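Local coordinates for protein acetyl-CoA acetyltransferase A (Ascaris suum, PDB 6BJA) that probably acts as a thiolase with acetyl-CoA C-acetyltransferase activity, and binds coenzyme A, at residues G37-K42 / E203-S208; L14-T19 / T367-L372. All blocks are in the same frame, centred on the assembly; numbering follows the deposited sequence.

Contact 1. Residues G37-K42 / E203-S208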
loop_
_atom_site.group_PDB
_atom_site.type_symbol
_atom_site.label_atom_id
_atom_site.label_comp_id
_atom_site.label_asym_id
_atom_site.label_seq_id
_atom_site.Cartn_x
_atom_site.Cartn_y
_atom_site.Cartn_z
ATOM N N GLY A 37 15.722 22.863 4.597
ATOM C CA GLY A 37 17.162 22.971 4.416
ATOM C C GLY A 37 17.504 24.221 3.626
ATOM O O GLY A 37 18.486 24.899 3.913
ATOM N N ILE A 38 16.681 24.546 2.635
ATOM C CA ILE A 38 16.892 25.767 1.876
ATOM C C ILE A 38 16.700 27.003 2.772
ATOM O O ILE A 38 17.481 27.967 2.696
ATOM C CB ILE A 38 15.943 25.830 0.664
ATOM C CG1 ILE A 38 16.281 24.733 -0.332
ATOM C CG2 ILE A 38 15.995 27.221 -0.027
ATOM C CD1 ILE A 38 15.147 24.408 -1.291
ATOM N N VAL A 39 15.690 26.984 3.639
ATOM C CA VAL A 39 15.466 28.125 4.527
ATOM C C VAL A 39 16.716 28.408 5.321
ATOM O O VAL A 39 17.175 29.552 5.346
ATOM C CB VAL A 39 14.282 27.889 5.476
ATOM C CG1 VAL A 39 14.187 28.973 6.566
ATOM C CG2 VAL A 39 12.999 27.835 4.696
ATOM N N VAL A 40 17.275 27.387 5.989
ATOM C CA VAL A 40 18.392 27.672 6.880
ATOM C C VAL A 40 19.701 27.887 6.121
ATOM O O VAL A 40 20.562 28.642 6.573
ATOM C CB VAL A 40 18.576 26.595 7.966
ATOM C CG1 VAL A 40 17.413 26.649 8.934
ATOM C CG2 VAL A 40 18.727 25.192 7.368
ATOM N N THR A 41 19.848 27.271 4.948
ATOM C CA THR A 41 21.048 27.486 4.171
ATOM C C THR A 41 21.091 28.922 3.659
ATOM O O THR A 41 22.105 29.591 3.786
ATOM C CB THR A 41 21.130 26.487 2.998
ATOM O OG1 THR A 41 21.206 25.160 3.543
ATOM C CG2 THR A 41 22.356 26.719 2.130
ATOM N N LYS A 42 19.992 29.381 3.086
ATOM C CA LYS A 42 19.934 30.761 2.608
ATOM C C LYS A 42 20.174 31.735 3.754
ATOM O O LYS A 42 20.925 32.700 3.582
ATOM C CB LYS A 42 18.599 31.042 1.932
ATOM C CG LYS A 42 18.456 30.410 0.554
ATOM C CD LYS A 42 17.098 30.773 -0.028
ATOM C CE LYS A 42 17.189 31.072 -1.503
ATOM N NZ LYS A 42 15.877 31.567 -2.026
ATOM N N GLU A 203 18.993 33.299 16.986
ATOM C CA GLU A 203 19.227 32.083 16.212
ATOM C C GLU A 203 18.074 31.603 15.354
ATOM O O GLU A 203 18.303 30.892 14.376
ATOM C CB GLU A 203 19.623 30.945 17.166
ATOM C CG GLU A 203 18.495 30.322 17.991
ATOM C CD GLU A 203 19.048 29.503 19.141
ATOM O OE1 GLU A 203 18.766 28.265 19.234
ATOM O OE2 GLU A 203 19.769 30.111 19.977
ATOM N N VAL A 204 16.843 31.919 15.737
ATOM C CA VAL A 204 15.675 31.394 15.034
ATOM C C VAL A 204 15.320 32.245 13.841
ATOM O O VAL A 204 15.242 33.486 13.947
ATOM C CB VAL A 204 14.447 31.276 15.981
ATOM C CG1 VAL A 204 13.200 30.888 15.208
ATOM C CG2 VAL A 204 14.700 30.208 17.023
ATOM N N VAL A 205 15.085 31.590 12.714
ATOM C CA VAL A 205 14.644 32.273 11.508
ATOM C C VAL A 205 13.214 31.815 11.218
ATOM O O VAL A 205 12.906 30.618 11.257
ATOM C CB VAL A 205 15.623 32.001 10.359
ATOM C CG1 VAL A 205 17.016 32.358 10.830
ATOM C CG2 VAL A 205 15.608 30.583 9.965
ATOM N N PRO A 206 12.306 32.766 10.975
ATOM C CA PRO A 206 10.916 32.354 10.800
ATOM C C PRO A 206 10.699 31.635 9.488
ATOM O O PRO A 206 11.395 31.929 8.508
ATOM C CB PRO A 206 10.156 33.683 10.822
ATOM C CG PRO A 206 11.149 34.675 10.317
ATOM C CD PRO A 206 12.460 34.235 10.916
ATOM N N VAL A 207 9.736 30.717 9.478
ATOM C CA VAL A 207 9.434 29.903 8.303
ATOM C C VAL A 207 8.053 30.240 7.786
ATOM O O VAL A 207 7.043 30.047 8.459
ATOM C CB VAL A 207 9.515 28.384 8.607
ATOM C CG1 VAL A 207 9.157 27.579 7.361
ATOM C CG2 VAL A 207 10.894 28.037 9.127
ATOM N N SER A 208 8.033 30.793 6.585
ATOM C CA SER A 208 6.794 31.066 5.885
ATOM C C SER A 208 6.159 29.759 5.444
ATOM O O SER A 208 6.854 28.899 4.905
ATOM C CB SER A 208 7.067 31.939 4.667
ATOM O OG SER A 208 7.644 33.177 5.061
#
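V39 supplies the largest share of the meeting between helix 33-48 and segment 203-208, a piece of chain that crosses the helix and runs into the short strand 207-208. Both belong to the N-terminal half of the thiolase fold, in which this helix follows the sheet strand 11-23, and the contact is plain apolar packing. The CB of V39 is directed at the crossing chain, and with chi1 170° its CG1 lies opposite the backbone N, where it meets two valines at once. CG1 of V39 is 4.0 Å from CG2 of V205, the two side chains sliding past each other in opposite directions, and 4.3 Å from CG2 of V207. The backbones stay well apart, V39 CA and V207 CA being 7.3 Å from each other.

One residue on, V40 adds a lighter touch from beside: its CG1 lies 4.4 Å from the same CG2 of V205, so that one methyl bridges two neighbouring residues of the helix. V205 also packs on E43 and R47 further along the helix, while V207 reaches L28 and L31.

T41 serves the helix itself. Its OG1 donates to G37 O at 2.8 Å, while T41 N donates to that same oxygen at 2.9 Å. The two donors reach the carbonyl from opposite faces of its plane, the hydroxyl standing 36° out of it.

Contact 2. Residues L14-T19 / T367-L372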
loop_
_atom_site.group_PDB
_atom_site.type_symbol
_atom_site.label_atom_id
_atom_site.label_comp_id
_atom_site.label_asym_id
_atom_site.label_seq_id
_atom_site.Cartn_x
_atom_site.Cartn_y
_atom_site.Cartn_z
ATOM N N LEU A 14 30.903 31.347 11.040
ATOM C CA LEU A 14 30.493 32.700 10.643
ATOM C C LEU A 14 29.042 32.969 10.979
ATOM O O LEU A 14 28.674 34.115 11.251
ATOM C CB LEU A 14 30.701 32.912 9.159
ATOM C CG LEU A 14 32.130 32.761 8.641
ATOM C CD1 LEU A 14 32.189 33.164 7.175
ATOM C CD2 LEU A 14 33.110 33.592 9.468
ATOM N N SER A 15 28.224 31.921 10.962
ATOM C CA SER A 15 26.802 32.036 11.203
ATOM C C SER A 15 26.265 30.708 11.685
ATOM O O SER A 15 26.856 29.660 11.410
ATOM C CB SER A 15 26.058 32.476 9.946
ATOM O OG SER A 15 26.213 31.525 8.907
ATOM N N ALA A 16 25.131 30.782 12.377
ATOM C CA ALA A 16 24.521 29.618 13.040
ATOM C C ALA A 16 23.046 29.941 13.273
ATOM O O ALA A 16 22.716 30.818 14.069
ATOM C CB ALA A 16 25.220 29.323 14.333
ATOM N N VAL A 17 22.177 29.310 12.483
ATOM C CA VAL A 17 20.755 29.611 12.508
ATOM C C VAL A 17 19.927 28.332 12.490
ATOM O O VAL A 17 20.422 27.263 12.098
ATOM C CB VAL A 17 20.318 30.505 11.323
ATOM C CG1 VAL A 17 21.050 31.839 11.356
ATOM C CG2 VAL A 17 20.549 29.820 10.007
ATOM N N ARG A 18 18.674 28.442 12.933
ATOM C CA ARG A 18 17.777 27.296 12.892
ATOM C C ARG A 18 16.338 27.721 12.651
ATOM O O ARG A 18 15.967 28.827 12.959
ATOM C CB ARG A 18 17.872 26.525 14.205
ATOM C CG ARG A 18 17.309 27.276 15.420
ATOM C CD ARG A 18 17.357 26.400 16.639
ATOM N NE ARG A 18 16.722 26.926 17.851
ATOM C CZ ARG A 18 15.447 26.763 18.180
ATOM N NH1 ARG A 18 14.596 26.184 17.357
ATOM N NH2 ARG A 18 15.015 27.184 19.368
ATOM N N THR A 19 15.528 26.835 12.098
ATOM C CA THR A 19 14.096 27.031 12.094
ATOM C C THR A 19 13.564 26.831 13.499
ATOM O O THR A 19 14.205 26.183 14.335
ATOM C CB THR A 19 13.379 26.047 11.154
ATOM O OG1 THR A 19 13.511 24.720 11.691
ATOM C CG2 THR A 19 13.918 26.107 9.745
ATOM N N THR A 367 22.275 26.466 19.194
ATOM C CA THR A 367 21.829 26.930 20.498
ATOM C C THR A 367 23.006 27.212 21.426
ATOM O O THR A 367 23.013 28.243 22.145
ATOM C CB THR A 367 20.877 25.912 21.096
ATOM O OG1 THR A 367 19.724 25.844 20.243
ATOM C CG2 THR A 367 20.440 26.298 22.501
ATOM N N LEU A 368 24.015 26.349 21.406
ATOM C CA LEU A 368 25.206 26.575 22.219
ATOM C C LEU A 368 25.906 27.883 21.845
ATOM O O LEU A 368 26.262 28.678 22.725
ATOM C CB LEU A 368 26.182 25.402 22.077
ATOM C CG LEU A 368 27.488 25.544 22.851
ATOM C CD1 LEU A 368 27.223 25.506 24.354
ATOM C CD2 LEU A 368 28.472 24.468 22.447
ATOM N N VAL A 369 26.143 28.078 20.549
ATOM C CA VAL A 369 26.871 29.239 20.074
ATOM C C VAL A 369 26.190 30.498 20.595
ATOM O O VAL A 369 26.846 31.409 21.104
ATOM C CB VAL A 369 26.955 29.246 18.527
ATOM C CG1 VAL A 369 27.323 30.643 17.991
ATOM C CG2 VAL A 369 27.961 28.206 18.060
ATOM N N HIS A 370 24.870 30.549 20.516
ATOM C CA HIS A 370 24.184 31.794 20.827
ATOM C C HIS A 370 23.887 31.985 22.321
ATOM O O HIS A 370 23.514 33.067 22.744
ATOM C CB HIS A 370 22.919 31.883 19.997
ATOM C CG HIS A 370 23.214 32.192 18.574
ATOM N ND1 HIS A 370 23.829 33.367 18.191
ATOM C CD2 HIS A 370 23.046 31.462 17.444
ATOM C CE1 HIS A 370 24.006 33.352 16.882
ATOM N NE2 HIS A 370 23.531 32.212 16.407
ATOM N N ALA A 371 24.087 30.937 23.118
ATOM C CA ALA A 371 23.969 31.052 24.578
ATOM C C ALA A 371 25.300 31.456 25.225
ATOM O O ALA A 371 25.321 32.142 26.257
ATOM C CB ALA A 371 23.477 29.738 25.163
ATOM N N LEU A 372 26.406 31.023 24.630
ATOM C CA LEU A 372 27.732 31.407 25.093
ATOM C C LEU A 372 27.946 32.908 25.017
ATOM O O LEU A 372 27.504 33.553 24.067
ATOM C CB LEU A 372 28.815 30.725 24.268
ATOM C CG LEU A 372 29.031 29.225 24.475
ATOM C CD1 LEU A 372 29.948 28.675 23.381
ATOM C CD2 LEU A 372 29.612 28.924 25.867
#
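A16 and H370 make the one hydrogen bond of this contact: H370 NE2 donates to A16 O over 2.8 Å, with an N-H...O angle of 147°. The oxygen sits at the edge of the imidazole, close to the ring plane, so the ring points NE2 at the strand. With chi1 -74°, CG of H370 lies beside the backbone N, which sends the ring across from the last turn of the helix. One face of the ring is covered within its own helix by V369, whose CG1 lies 4.3 Å above the plane, over the centre.

The CB of A16, directed at the helix, is 3.9 Å from H370 NE2 and 4.4 Å from V369 CG1, so this small residue packs against both. Here strand 11-23 of the N-terminal sheet meets helix 357-371, one of the helices in the middle layer of the alpha-beta-alpha-beta-alpha thiolase fold, and residues of the N-terminal and C-terminal family regions come together. The two short segments run at 117° to each other, their axes 8.5 Å apart.

Further along, R18 and T367 pass at a slant, R18 NE standing 4.0 Å from T367 OG1. For both groups the stronger partner is E203, which lies outside the two segments. The guanidinium also pairs through NH1 with D222.

The two contacts lie 13 Å apart, centre to centre, and E203 joins them. Though E203 belongs to contact 1 by position, its oxygen OE1 is turned to contact 2: it lies 2.8 Å from R18 NE, a salt bridge, and also 2.8 Å from T367 OG1, a probable hydrogen bond. Its CB packs on CD2 of H370 at 3.5 Å. A second bridge is apolar, V40 CG1 meeting T19 CG2 at 3.6 Å. Along the chain, contact 1 is nested within the loop that contact 2 closes. Contact 1 lies away from the catalytic residues and the coenzyme A pocket, whereas in contact 2 the R18 side chain is about 11 Å from that of H355, the predicted proton acceptor.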